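Local coordinates for protein NEDD8-conjugating enzyme UBC12 (Saccharomyces cerevisiae, PDB 3O2U) that accepts the ubiquitin-like protein Rub1 (NEDD8) from its E1 complex and catalyses its covalent attachment to other proteins, chiefly the cullin Cdc53, at residues V47-I52 with L66-R71; A29-L34 with P55-R60; K103-P108 with D185-P190; N119-D124 with Q132-G137. All coordinates share one frame; numbering follows the deposited sequence.

Contact 1. Residues V47-I52 with L66-R71; sequences VTLNVI and LEVIVR
Two flat groups rise from one face of this strand pair: the amide of N50 and the carboxylate of E67 stand side by side, pointing the same way, with their planes turned 49° apart. Oxygen meets oxygen here, N50 OD1 lying 3.1 Å from E67 OE1; as modelled both are acceptors, so the approach is close without being a hydrogen bond, and it would probably raise the carboxylate's affinity for a proton. E67 OE2 is held by N83 ND2 from the next strand. Beside the amide, I69 CD1 comes to 4.0 Å from N50 OD1. Further along, T48 OG1 takes the crowded position between backbone N and carbonyl carbon (chi1 64°), which sets it 3.5 Å from I69 CB and lets a water join OG1 to I69 O. The backbones are zipped by two hydrogen-bonded pairs, T48 with I69 and N50 with E67; the straightest of their four bonds runs from I69 N to T48 O, 2.9 Å at 175°. The other face is apolar. V47 CG1, anti to the backbone N, meets V68 CG1 at 3.9 Å, and L49 CD1 lies 4.3 Å from L66 CD1. I135 and L139 of helix 131-143 pack against this side. The arrangement is that of the first two strands in the antiparallel meander of the UBC fold, with 47-51 outermost.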
loop_
_atom_site.group_PDB
_atom_site.type_symbol
_atom_site.label_atom_id
_atom_site.label_comp_id
_atom_site.label_asym_id
_atom_site.label_seq_id
_atom_site.Cartn_x
_atom_site.Cartn_y
_atom_site.Cartn_z
ATOM N N VAL A 47 -5.082 -3.733 12.157
ATOM C CA VAL A 47 -4.115 -3.041 11.316
ATOM C C VAL A 47 -3.133 -2.222 12.125
ATOM O O VAL A 47 -3.524 -1.382 12.939
ATOM C CB VAL A 47 -4.776 -2.104 10.298
ATOM C CG1 VAL A 47 -3.685 -1.387 9.454
ATOM C CG2 VAL A 47 -5.725 -2.885 9.387
ATOM N N THR A 48 -1.851 -2.455 11.891
ATOM C CA THR A 48 -0.833 -1.629 12.514
ATOM C C THR A 48 0.001 -0.944 11.426
ATOM O O THR A 48 0.066 -1.416 10.287
ATOM C CB THR A 48 0.032 -2.457 13.453
ATOM O OG1 THR A 48 0.744 -3.446 12.708
ATOM C CG2 THR A 48 -0.851 -3.165 14.471
ATOM N N LEU A 49 0.619 0.179 11.765
ATOM C CA LEU A 49 1.285 1.006 10.771
ATOM C C LEU A 49 2.604 1.507 11.339
ATOM O O LEU A 49 2.659 1.935 12.487
ATOM C CB LEU A 49 0.390 2.179 10.376
ATOM C CG LEU A 49 0.910 3.083 9.261
ATOM C CD1 LEU A 49 -0.201 3.869 8.625
ATOM C CD2 LEU A 49 1.975 4.039 9.797
ATOM N N ASN A 50 3.658 1.434 10.530
ATOM C CA ASN A 50 4.977 1.934 10.898
ATOM C C ASN A 50 5.390 2.983 9.893
ATOM O O ASN A 50 5.338 2.741 8.680
ATOM C CB ASN A 50 6.007 0.804 10.883
ATOM C CG ASN A 50 5.719 -0.255 11.933
ATOM O OD1 ASN A 50 5.699 -1.455 11.644
ATOM N ND2 ASN A 50 5.471 0.187 13.156
ATOM N N VAL A 51 5.789 4.148 10.381
ATOM C CA VAL A 51 6.329 5.157 9.491
ATOM C C VAL A 51 7.768 4.762 9.247
ATOM O O VAL A 51 8.549 4.706 10.187
ATOM C CB VAL A 51 6.318 6.557 10.123
ATOM C CG1 VAL A 51 6.916 7.560 9.150
ATOM C CG2 VAL A 51 4.900 6.966 10.524
ATOM N N ILE A 52 8.126 4.492 7.998
ATOM C CA ILE A 52 9.498 4.095 7.679
ATOM C C ILE A 52 10.308 5.349 7.354
ATOM O O ILE A 52 11.355 5.611 7.970
ATOM C CB ILE A 52 9.566 3.114 6.482
ATOM C CG1 ILE A 52 8.773 1.837 6.766
ATOM C CG2 ILE A 52 11.017 2.741 6.165
ATOM C CD1 ILE A 52 9.205 1.114 8.033
ATOM N N LEU A 66 5.549 4.175 4.248
ATOM C CA LEU A 66 4.883 3.572 5.406
ATOM C C LEU A 66 4.854 2.069 5.207
ATOM O O LEU A 66 4.798 1.594 4.072
ATOM C CB LEU A 66 3.433 4.068 5.523
ATOM C CG LEU A 66 3.180 5.567 5.352
ATOM C CD1 LEU A 66 1.675 5.862 5.341
ATOM C CD2 LEU A 66 3.881 6.377 6.436
ATOM N N GLU A 67 4.882 1.333 6.310
ATOM C CA GLU A 67 4.621 -0.101 6.272
ATOM C C GLU A 67 3.264 -0.343 6.915
ATOM O O GLU A 67 3.019 0.093 8.037
ATOM C CB GLU A 67 5.675 -0.885 7.049
ATOM C CG GLU A 67 5.427 -2.399 7.013
ATOM C CD GLU A 67 6.322 -3.166 7.957
ATOM O OE1 GLU A 67 6.760 -2.585 8.976
ATOM O OE2 GLU A 67 6.575 -4.359 7.683
ATOM N N VAL A 68 2.383 -1.037 6.208
ATOM C CA VAL A 68 1.055 -1.325 6.746
ATOM C C VAL A 68 0.946 -2.824 6.945
ATOM O O VAL A 68 1.161 -3.573 6.011
ATOM C CB VAL A 68 -0.067 -0.870 5.786
ATOM C CG1 VAL A 68 -1.422 -1.383 6.274
ATOM C CG2 VAL A 68 -0.091 0.640 5.685
ATOM N N ILE A 69 0.603 -3.247 8.159
ATOM C CA ILE A 69 0.518 -4.672 8.488
ATOM C C ILE A 69 -0.928 -5.090 8.785
ATOM O O ILE A 69 -1.511 -4.679 9.788
ATOM C CB ILE A 69 1.392 -5.019 9.696
ATOM C CG1 ILE A 69 2.855 -4.645 9.415
ATOM C CG2 ILE A 69 1.263 -6.514 10.022
ATOM C CD1 ILE A 69 3.781 -4.796 10.611
ATOM N N VAL A 70 -1.499 -5.904 7.902
ATOM C CA VAL A 70 -2.868 -6.380 8.061
ATOM C C VAL A 70 -2.867 -7.779 8.687
ATOM O O VAL A 70 -2.258 -8.703 8.148
ATOM C CB VAL A 70 -3.597 -6.368 6.695
ATOM C CG1 VAL A 70 -5.043 -6.803 6.843
ATOM C CG2 VAL A 70 -3.545 -4.943 6.103
ATOM N N ARG A 71 -3.530 -7.903 9.838
ATOM C CA ARG A 71 -3.680 -9.181 10.546
ATOM C C ARG A 71 -5.168 -9.414 10.849
ATOM O O ARG A 71 -5.650 -9.058 11.920
ATOM C CB ARG A 71 -2.873 -9.168 11.849
ATOM C CG ARG A 71 -2.793 -10.527 12.565
ATOM C CD ARG A 71 -1.788 -10.463 13.702
ATOM N NE ARG A 71 -1.645 -11.727 14.435
ATOM C CZ ARG A 71 -2.377 -12.053 15.501
ATOM N NH1 ARG A 71 -3.321 -11.226 15.942
ATOM N NH2 ARG A 71 -2.177 -13.209 16.122
HETATM O O HOH W 1 -1.200 -5.894 12.476
#

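Contact 2. Residues A29-L34 with P55-R60; sequences AARIRL and PDSADR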
loop_
_atom_site.group_PDB
_atom_site.type_symbol
_atom_site.label_atom_id
_atom_site.label_comp_id
_atom_site.label_asym_id
_atom_site.label_seq_id
_atom_site.Cartn_x
_atom_site.Cartn_y
_atom_site.Cartn_z
ATOM N N ALA A 29 3.293 20.486 -0.455
ATOM C CA ALA A 29 1.851 20.247 -0.349
ATOM C C ALA A 29 1.542 18.768 -0.114
ATOM O O ALA A 29 0.664 18.433 0.688
ATOM C CB ALA A 29 1.126 20.744 -1.592
ATOM N N ALA A 30 2.255 17.895 -0.827
ATOM C CA ALA A 30 2.060 16.451 -0.704
ATOM C C ALA A 30 2.356 15.954 0.713
ATOM O O ALA A 30 1.618 15.131 1.267
ATOM C CB ALA A 30 2.919 15.697 -1.724
ATOM N N ARG A 31 3.431 16.457 1.309
ATOM C CA ARG A 31 3.809 16.009 2.656
ATOM C C ARG A 31 2.900 16.541 3.750
ATOM O O ARG A 31 2.612 15.833 4.717
ATOM C CB ARG A 31 5.291 16.317 2.939
ATOM C CG ARG A 31 6.165 15.493 2.021
ATOM C CD ARG A 31 7.661 15.694 2.152
ATOM N NE ARG A 31 8.302 14.980 1.048
ATOM C CZ ARG A 31 9.550 14.521 1.052
ATOM N NH1 ARG A 31 10.325 14.694 2.115
ATOM N NH2 ARG A 31 10.022 13.894 -0.020
ATOM N N ILE A 32 2.462 17.788 3.616
ATOM C CA ILE A 32 1.475 18.350 4.540
ATOM C C ILE A 32 0.173 17.554 4.517
ATOM O O ILE A 32 -0.433 17.314 5.552
ATOM C CB ILE A 32 1.127 19.816 4.191
ATOM C CG1 ILE A 32 2.332 20.724 4.451
ATOM C CG2 ILE A 32 -0.086 20.286 5.002
ATOM C CD1 ILE A 32 2.046 22.184 4.207
ATOM N N ARG A 33 -0.263 17.159 3.328
ATOM C CA ARG A 33 -1.485 16.365 3.190
ATOM C C ARG A 33 -1.314 14.947 3.767
ATOM O O ARG A 33 -2.193 14.435 4.455
ATOM C CB ARG A 33 -1.907 16.308 1.718
ATOM C CG ARG A 33 -3.003 15.271 1.426
ATOM C CD ARG A 33 -4.388 15.655 2.020
ATOM N NE ARG A 33 -5.161 14.414 2.100
ATOM C CZ ARG A 33 -5.954 13.949 1.144
ATOM N NH1 ARG A 33 -6.199 14.684 0.061
ATOM N NH2 ARG A 33 -6.545 12.765 1.304
ATOM N N LEU A 34 -0.176 14.312 3.522
ATOM C CA LEU A 34 0.075 13.017 4.143
ATOM C C LEU A 34 0.142 13.119 5.685
ATOM O O LEU A 34 -0.380 12.251 6.387
ATOM C CB LEU A 34 1.345 12.370 3.575
ATOM C CG LEU A 34 1.722 11.024 4.209
ATOM C CD1 LEU A 34 0.578 10.020 4.164
ATOM C CD2 LEU A 34 2.977 10.440 3.549
ATOM N N PRO A 55 6.941 11.995 6.296
ATOM C CA PRO A 55 6.690 13.196 5.486
ATOM C C PRO A 55 7.322 14.447 6.121
ATOM O O PRO A 55 7.339 15.520 5.519
ATOM C CB PRO A 55 5.158 13.314 5.498
ATOM C CG PRO A 55 4.716 12.511 6.705
ATOM C CD PRO A 55 5.693 11.374 6.773
ATOM N N ASP A 56 7.823 14.306 7.345
ATOM C CA ASP A 56 8.454 15.417 8.066
ATOM C C ASP A 56 9.839 15.821 7.566
ATOM O O ASP A 56 10.427 16.768 8.095
ATOM C CB ASP A 56 8.585 15.088 9.549
ATOM C CG ASP A 56 7.264 15.105 10.259
ATOM O OD1 ASP A 56 6.414 15.940 9.893
ATOM O OD2 ASP A 56 7.087 14.301 11.198
ATOM N N SER A 57 10.389 15.107 6.591
ATOM C CA SER A 57 11.699 15.508 6.066
ATOM C C SER A 57 11.552 16.586 4.991
ATOM O O SER A 57 10.523 16.664 4.318
ATOM C CB SER A 57 12.475 14.300 5.532
ATOM O OG SER A 57 11.985 13.892 4.266
ATOM N N ALA A 58 12.566 17.433 4.847
ATOM C CA ALA A 58 12.555 18.455 3.804
ATOM C C ALA A 58 13.328 17.926 2.609
ATOM O O ALA A 58 13.451 18.597 1.583
ATOM C CB ALA A 58 13.171 19.755 4.307
ATOM N N ASP A 59 13.844 16.711 2.759
ATOM C CA ASP A 59 14.611 16.065 1.707
ATOM C C ASP A 59 13.687 15.552 0.608
ATOM O O ASP A 59 13.061 14.503 0.742
ATOM C CB ASP A 59 15.454 14.924 2.282
ATOM C CG ASP A 59 16.396 14.323 1.257
ATOM O OD1 ASP A 59 16.372 14.759 0.085
ATOM O OD2 ASP A 59 17.166 13.412 1.625
ATOM N N ARG A 60 13.618 16.307 -0.482
ATOM C CA ARG A 60 12.815 15.955 -1.647
ATOM C C ARG A 60 13.071 14.523 -2.133
ATOM O O ARG A 60 12.146 13.812 -2.542
ATOM C CB ARG A 60 13.132 16.952 -2.761
ATOM C CG ARG A 60 12.321 16.818 -4.025
ATOM C CD ARG A 60 12.685 17.967 -4.948
ATOM N NE ARG A 60 11.888 17.988 -6.165
ATOM C CZ ARG A 60 10.592 18.275 -6.201
ATOM N NH1 ARG A 60 9.931 18.548 -5.083
ATOM N NH2 ARG A 60 9.958 18.280 -7.362
#
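Hydrogen bonding here belongs to R31, whose side chain leaves helix 29-39, runs extended from CG to NE and ends among backbone carbonyls of the loop 55-60. NH1 gives one bond to S57 O at 3.0 Å and another to D59 O at 3.1 Å. In both, NH1 sits well above the plane of the carbonyl, 63° out of it, so no lone pair is met. NH2 adds a weak bond to the same D59 O, which therefore sits between the two terminal nitrogens. R31 NH1 also lies 2.8 Å from S57 OG. Ionic pairing comes from outside the segments: R31 NE forms a salt bridge with E90, whereas the D59 carboxylate bonds to S61. Apolar packing fills in nearer the helix. The P55 ring lies against the base of the arginine, R31 CB to P55 CB 3.9 Å, and crosses L34 at about a right angle, with L34 CD2 4.1 Å from P55 CB; K35 and L38 extend this seat along the helix. An alanine in place of R31 would probably lose the hydrogen bonds that hold S57 O and D59 O, and the salt bridge to E90 would go with them. The chemistry implies a buried cation, probably balanced by E90 and two peptide oxygens: one long side chain carries the hydrogen bonds between the segments, beside the proline packing and a D56-K35 salt bridge.

Contact 3. Residues K103-P108 with D185-P190; sequences KKIFHP and DNIVSP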
loop_
_atom_site.group_PDB
_atom_site.type_symbol
_atom_site.label_atom_id
_atom_site.label_comp_id
_atom_site.label_asym_id
_atom_site.label_seq_id
_atom_site.Cartn_x
_atom_site.Cartn_y
_atom_site.Cartn_z
ATOM N N LYS A 103 4.899 -9.855 1.038
ATOM C CA LYS A 103 4.868 -11.292 1.272
ATOM C C LYS A 103 4.313 -12.022 0.052
ATOM O O LYS A 103 3.399 -11.530 -0.605
ATOM C CB LYS A 103 3.995 -11.615 2.496
ATOM C CG LYS A 103 4.579 -11.148 3.833
ATOM C CD LYS A 103 5.896 -11.854 4.137
ATOM C CE LYS A 103 6.354 -11.641 5.600
ATOM N NZ LYS A 103 6.512 -10.204 5.965
ATOM N N LYS A 104 4.866 -13.193 -0.247
ATOM C CA LYS A 104 4.270 -14.070 -1.241
ATOM C C LYS A 104 3.036 -14.699 -0.617
ATOM O O LYS A 104 3.136 -15.551 0.289
ATOM C CB LYS A 104 5.255 -15.164 -1.656
ATOM C CG LYS A 104 6.602 -14.634 -2.135
ATOM C CD LYS A 104 7.379 -15.728 -2.862
ATOM C CE LYS A 104 8.844 -15.342 -3.055
ATOM N NZ LYS A 104 9.734 -16.556 -3.081
ATOM N N ILE A 105 1.865 -14.273 -1.069
ATOM C CA ILE A 105 0.634 -14.824 -0.508
ATOM C C ILE A 105 -0.330 -15.319 -1.590
ATOM O O ILE A 105 -0.315 -14.844 -2.727
ATOM C CB ILE A 105 -0.072 -13.843 0.466
ATOM C CG1 ILE A 105 -0.675 -12.669 -0.282
ATOM C CG2 ILE A 105 0.897 -13.329 1.557
ATOM C CD1 ILE A 105 -1.882 -12.112 0.430
ATOM N N PHE A 106 -1.166 -16.279 -1.216
ATOM C CA PHE A 106 -2.118 -16.876 -2.145
ATOM C C PHE A 106 -3.416 -16.076 -2.103
ATOM O O PHE A 106 -4.257 -16.301 -1.245
ATOM C CB PHE A 106 -2.390 -18.316 -1.730
ATOM C CG PHE A 106 -3.064 -19.135 -2.782
ATOM C CD1 PHE A 106 -2.418 -19.413 -3.980
ATOM C CD2 PHE A 106 -4.330 -19.657 -2.562
ATOM C CE1 PHE A 106 -3.029 -20.182 -4.946
ATOM C CE2 PHE A 106 -4.949 -20.428 -3.532
ATOM C CZ PHE A 106 -4.302 -20.689 -4.720
ATOM N N HIS A 107 -3.554 -15.119 -3.010
ATOM C CA HIS A 107 -4.727 -14.254 -3.023
ATOM C C HIS A 107 -5.015 -13.832 -4.463
ATOM O O HIS A 107 -4.101 -13.468 -5.201
ATOM C CB HIS A 107 -4.478 -13.025 -2.146
ATOM C CG HIS A 107 -5.678 -12.147 -1.989
ATOM N ND1 HIS A 107 -6.387 -12.063 -0.815
ATOM C CD2 HIS A 107 -6.304 -11.334 -2.870
ATOM C CE1 HIS A 107 -7.392 -11.216 -0.968
ATOM N NE2 HIS A 107 -7.369 -10.772 -2.211
ATOM N N PRO A 108 -6.285 -13.894 -4.876
ATOM C CA PRO A 108 -6.614 -13.611 -6.279
ATOM C C PRO A 108 -6.167 -12.214 -6.714
ATOM O O PRO A 108 -5.832 -12.022 -7.883
ATOM C CB PRO A 108 -8.144 -13.706 -6.319
ATOM C CG PRO A 108 -8.594 -13.720 -4.902
ATOM C CD PRO A 108 -7.469 -14.233 -4.073
ATOM N N ASP A 185 5.041 -17.673 1.496
ATOM C CA ASP A 185 5.681 -17.390 2.780
ATOM C C ASP A 185 4.859 -17.850 3.981
ATOM O O ASP A 185 3.637 -17.834 3.952
ATOM C CB ASP A 185 5.947 -15.896 2.917
ATOM C CG ASP A 185 7.030 -15.413 1.978
ATOM O OD1 ASP A 185 7.922 -16.216 1.622
ATOM O OD2 ASP A 185 6.993 -14.226 1.609
ATOM N N ASN A 186 5.557 -18.240 5.039
ATOM C CA ASN A 186 4.939 -18.516 6.325
ATOM C C ASN A 186 4.608 -17.204 7.010
ATOM O O ASN A 186 5.511 -16.476 7.431
ATOM C CB ASN A 186 5.900 -19.337 7.184
ATOM C CG ASN A 186 5.281 -19.771 8.504
ATOM O OD1 ASN A 186 4.585 -18.997 9.163
ATOM N ND2 ASN A 186 5.548 -21.006 8.901
ATOM N N ILE A 187 3.319 -16.880 7.113
ATOM C CA ILE A 187 2.920 -15.619 7.721
ATOM C C ILE A 187 2.069 -15.777 8.997
ATOM O O ILE A 187 1.524 -14.794 9.495
ATOM C CB ILE A 187 2.157 -14.699 6.720
ATOM C CG1 ILE A 187 0.834 -15.341 6.283
ATOM C CG2 ILE A 187 3.007 -14.375 5.500
ATOM C CD1 ILE A 187 -0.014 -14.435 5.387
ATOM N N VAL A 188 1.980 -16.994 9.532
ATOM C CA VAL A 188 1.097 -17.255 10.674
ATOM C C VAL A 188 1.670 -16.950 12.066
ATOM O O VAL A 188 0.919 -16.868 13.026
ATOM C CB VAL A 188 0.534 -18.685 10.648
ATOM C CG1 VAL A 188 -0.415 -18.847 9.483
ATOM C CG2 VAL A 188 1.661 -19.694 10.538
ATOM N N SER A 189 2.979 -16.771 12.196
ATOM C CA SER A 189 3.518 -16.389 13.511
ATOM C C SER A 189 2.943 -15.029 13.974
ATOM O O SER A 189 2.792 -14.113 13.155
ATOM C CB SER A 189 5.052 -16.371 13.491
ATOM O OG SER A 189 5.575 -17.630 13.077
ATOM N N PRO A 190 2.633 -14.873 15.281
ATOM C CA PRO A 190 2.832 -15.756 16.445
ATOM C C PRO A 190 2.117 -17.088 16.323
ATOM O O PRO A 190 1.850 -17.581 15.225
ATOM C CB PRO A 190 2.194 -14.974 17.601
ATOM C CG PRO A 190 1.283 -13.990 16.953
ATOM C CD PRO A 190 1.975 -13.614 15.676
HETATM O O HOH W 2 1.503 -16.818 2.274
#
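Where the C-terminal tail of this UBC fold leaves its last small hairpin, residues 185-187 run beside the chain that follows sheet strand 98-101 and leads into the His-Pro-Asn signature of E2 enzymes, which H107 and P108 open. D185 and K103 cross at about a right angle, so the carboxylate lies over the aliphatic part of the lysine, D185 OD2 3.6 Å from K103 CD. Bends at chi2 and chi4 then lead K103 NZ off to N83. K103 and I187 slide past each other in opposite directions, with K103 CG 4.0 Å from I187 CG2. The other branch of I187, its CG1 in the crowded position between backbone N and carbonyl carbon (chi1 64°), meets I105 at about a right angle, CD1 to I105 CG2 being 4.1 Å. M174 touches I187 from helix 163-174, and F142 lies against I105. K104 crosses D185 obliquely and carries its amine away. The two lysine amines, though not in contact with the carboxylate, would probably help keep D185 ionised. Its OD2 takes the backbone K104 N-H at 3.0 Å, from above the carboxylate plane, 52° out of it. An alanine at D185 would lose this acceptor and the cover over K103, and would probably loosen the tail against the loop, although the backbone bond could remain. That bond runs the other way between the same two residues: D185 N reaches K104 O at 3.1 Å, in the carbonyl plane and on a lone pair.

Contact 4. Residues N119-D124 with Q132-G137; sequences NILRED and QSIITG
In the UBC fold the chain just past the active-site cysteine, here the predicted thioester residue C117, makes a short 3-10 turn and is packed against helix 131-143, the helix that lies on the meander sheet. I120, I134 and L121 bring most of the buried surface, and no hydrogen bond crosses between the two segments. I120 reaches furthest. With CG1 in the crowded position between backbone N and carbonyl carbon (chi1 53°) and the chain stretched beyond it, its CD1 comes end-on to the helix backbone, 3.5 Å from S133 O and 4.3 Å from G137 CA. The glycine makes this possible: a beta carbon at G137 would stand 2.9 Å from I120 CD1, a clash. S133 O remains occupied as an ordinary helix acceptor, taking G137 N, so the methyl rests on a carbonyl already bonded. L121, beside it, turns one branch to the helix, and its CD2 meets I134 CG2 at 4.2 Å. I134 also touches P97, and L129 lies against I120, while I135 points to the other side, onto strand 47-51. The turn holds its own shape. N119 O accepts two backbone donors, R122 N and D124 N, which curls the chain back on itself. Its side chain ties the same ends together: N119 ND2 donates to the anti lone pair of D124 OD2 at 2.7 Å, the oxygen lying 29° out of the amide plane.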
loop_
_atom_site.group_PDB
_atom_site.type_symbol
_atom_site.label_atom_id
_atom_site.label_comp_id
_atom_site.label_asym_id
_atom_site.label_seq_id
_atom_site.Cartn_x
_atom_site.Cartn_y
_atom_site.Cartn_z
ATOM N N ASN A 119 -9.203 -1.359 -6.569
ATOM C CA ASN A 119 -9.786 -0.336 -7.441
ATOM C C ASN A 119 -9.437 1.094 -7.042
ATOM O O ASN A 119 -9.201 1.951 -7.902
ATOM C CB ASN A 119 -11.311 -0.482 -7.497
ATOM C CG ASN A 119 -11.969 -0.198 -6.156
ATOM O OD1 ASN A 119 -11.362 -0.394 -5.090
ATOM N ND2 ASN A 119 -13.208 0.287 -6.199
ATOM N N ILE A 120 -9.421 1.381 -5.746
ATOM C CA ILE A 120 -9.181 2.760 -5.337
ATOM C C ILE A 120 -7.764 3.241 -5.622
ATOM O O ILE A 120 -7.493 4.433 -5.575
ATOM C CB ILE A 120 -9.557 3.018 -3.883
ATOM C CG1 ILE A 120 -8.882 2.019 -2.959
ATOM C CG2 ILE A 120 -11.062 2.913 -3.709
ATOM C CD1 ILE A 120 -9.500 2.031 -1.570
ATOM N N LEU A 121 -6.864 2.314 -5.928
ATOM C CA LEU A 121 -5.502 2.687 -6.260
ATOM C C LEU A 121 -5.359 3.195 -7.689
ATOM O O LEU A 121 -4.331 3.778 -8.024
ATOM C CB LEU A 121 -4.535 1.528 -6.005
ATOM C CG LEU A 121 -4.411 1.153 -4.520
ATOM C CD1 LEU A 121 -3.482 -0.035 -4.335
ATOM C CD2 LEU A 121 -3.939 2.340 -3.699
ATOM N N ARG A 122 -6.371 2.981 -8.532
ATOM C CA ARG A 122 -6.298 3.502 -9.903
ATOM C C ARG A 122 -7.598 4.062 -10.478
ATOM O O ARG A 122 -7.816 5.275 -10.452
ATOM C CB ARG A 122 -5.694 2.478 -10.871
ATOM C CG ARG A 122 -5.510 3.023 -12.296
ATOM C CD ARG A 122 -4.071 3.435 -12.566
ATOM N NE ARG A 122 -3.942 4.184 -13.814
ATOM C CZ ARG A 122 -2.949 5.028 -14.075
ATOM N NH1 ARG A 122 -2.000 5.235 -13.171
ATOM N NH2 ARG A 122 -2.911 5.678 -15.231
ATOM N N GLU A 123 -8.459 3.203 -11.014
ATOM C CA GLU A 123 -9.619 3.735 -11.724
ATOM C C GLU A 123 -10.575 4.481 -10.799
ATOM O O GLU A 123 -11.229 5.424 -11.220
ATOM C CB GLU A 123 -10.363 2.673 -12.534
ATOM C CG GLU A 123 -11.267 1.775 -11.734
ATOM C CD GLU A 123 -10.605 0.463 -11.433
ATOM O OE1 GLU A 123 -9.357 0.444 -11.366
ATOM O OE2 GLU A 123 -11.322 -0.549 -11.285
ATOM N N ASP A 124 -10.639 4.081 -9.536
ATOM C CA ASP A 124 -11.548 4.746 -8.605
ATOM C C ASP A 124 -10.828 5.661 -7.621
ATOM O O ASP A 124 -11.397 6.052 -6.613
ATOM C CB ASP A 124 -12.402 3.726 -7.844
ATOM C CG ASP A 124 -13.259 2.884 -8.770
ATOM O OD1 ASP A 124 -13.811 3.435 -9.743
ATOM O OD2 ASP A 124 -13.386 1.676 -8.508
ATOM N N GLN A 132 -6.638 6.494 5.214
ATOM C CA GLN A 132 -7.583 5.621 5.928
ATOM C C GLN A 132 -8.327 4.725 4.930
ATOM O O GLN A 132 -8.500 3.535 5.168
ATOM C CB GLN A 132 -8.591 6.442 6.734
ATOM C CG GLN A 132 -9.677 5.615 7.400
ATOM C CD GLN A 132 -9.281 5.150 8.768
ATOM O OE1 GLN A 132 -8.427 5.753 9.413
ATOM N NE2 GLN A 132 -9.905 4.076 9.235
ATOM N N SER A 133 -8.752 5.311 3.813
ATOM C CA SER A 133 -9.469 4.580 2.762
ATOM C C SER A 133 -8.612 3.507 2.152
ATOM O O SER A 133 -9.072 2.402 1.929
ATOM C CB SER A 133 -9.892 5.532 1.651
ATOM O OG SER A 133 -10.679 6.576 2.188
ATOM N N ILE A 134 -7.363 3.845 1.844
ATOM C CA ILE A 134 -6.484 2.861 1.262
ATOM C C ILE A 134 -6.320 1.701 2.231
ATOM O O ILE A 134 -6.467 0.535 1.851
ATOM C CB ILE A 134 -5.111 3.470 0.920
ATOM C CG1 ILE A 134 -5.282 4.506 -0.210
ATOM C CG2 ILE A 134 -4.154 2.366 0.526
ATOM C CD1 ILE A 134 -4.137 5.511 -0.349
ATOM N N ILE A 135 -6.026 2.025 3.483
ATOM C CA ILE A 135 -5.799 0.993 4.481
ATOM C C ILE A 135 -7.044 0.120 4.686
ATOM O O ILE A 135 -6.958 -1.113 4.747
ATOM C CB ILE A 135 -5.310 1.593 5.798
ATOM C CG1 ILE A 135 -3.864 2.114 5.613
ATOM C CG2 ILE A 135 -5.380 0.536 6.901
ATOM C CD1 ILE A 135 -3.301 2.790 6.851
ATOM N N THR A 136 -8.205 0.753 4.780
ATOM C CA THR A 136 -9.428 -0.015 4.903
ATOM C C THR A 136 -9.615 -0.930 3.686
ATOM O O THR A 136 -10.068 -2.058 3.822
ATOM C CB THR A 136 -10.638 0.911 5.052
ATOM O OG1 THR A 136 -10.485 1.672 6.255
ATOM C CG2 THR A 136 -11.931 0.090 5.124
ATOM N N GLY A 137 -9.255 -0.433 2.500
ATOM C CA GLY A 137 -9.334 -1.215 1.276
ATOM C C GLY A 137 -8.442 -2.444 1.269
ATOM O O GLY A 137 -8.841 -3.512 0.796
#

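Helix 131-143 joins contacts 1 and 4: its I135 packs on the strand pair, V47 CG1 lying 3.6 Å from I135 CG2, while another side carries the turn after the predicted active-site C117. Contact 1 also meets contact 3, where R71 NH2 is 3.6 Å from P190 CG. Contact 2 joins helix 29-39 to the loop that links the two strands of contact 1, their segments alternating along the chain; its centre is about 19 Å from that of contact 1 and about 32 Å from that of contact 3, across the molecule. Measured between side chains, C117 is about 8 Å from L121 of contact 4 and about 12 Å from I105 of contact 3.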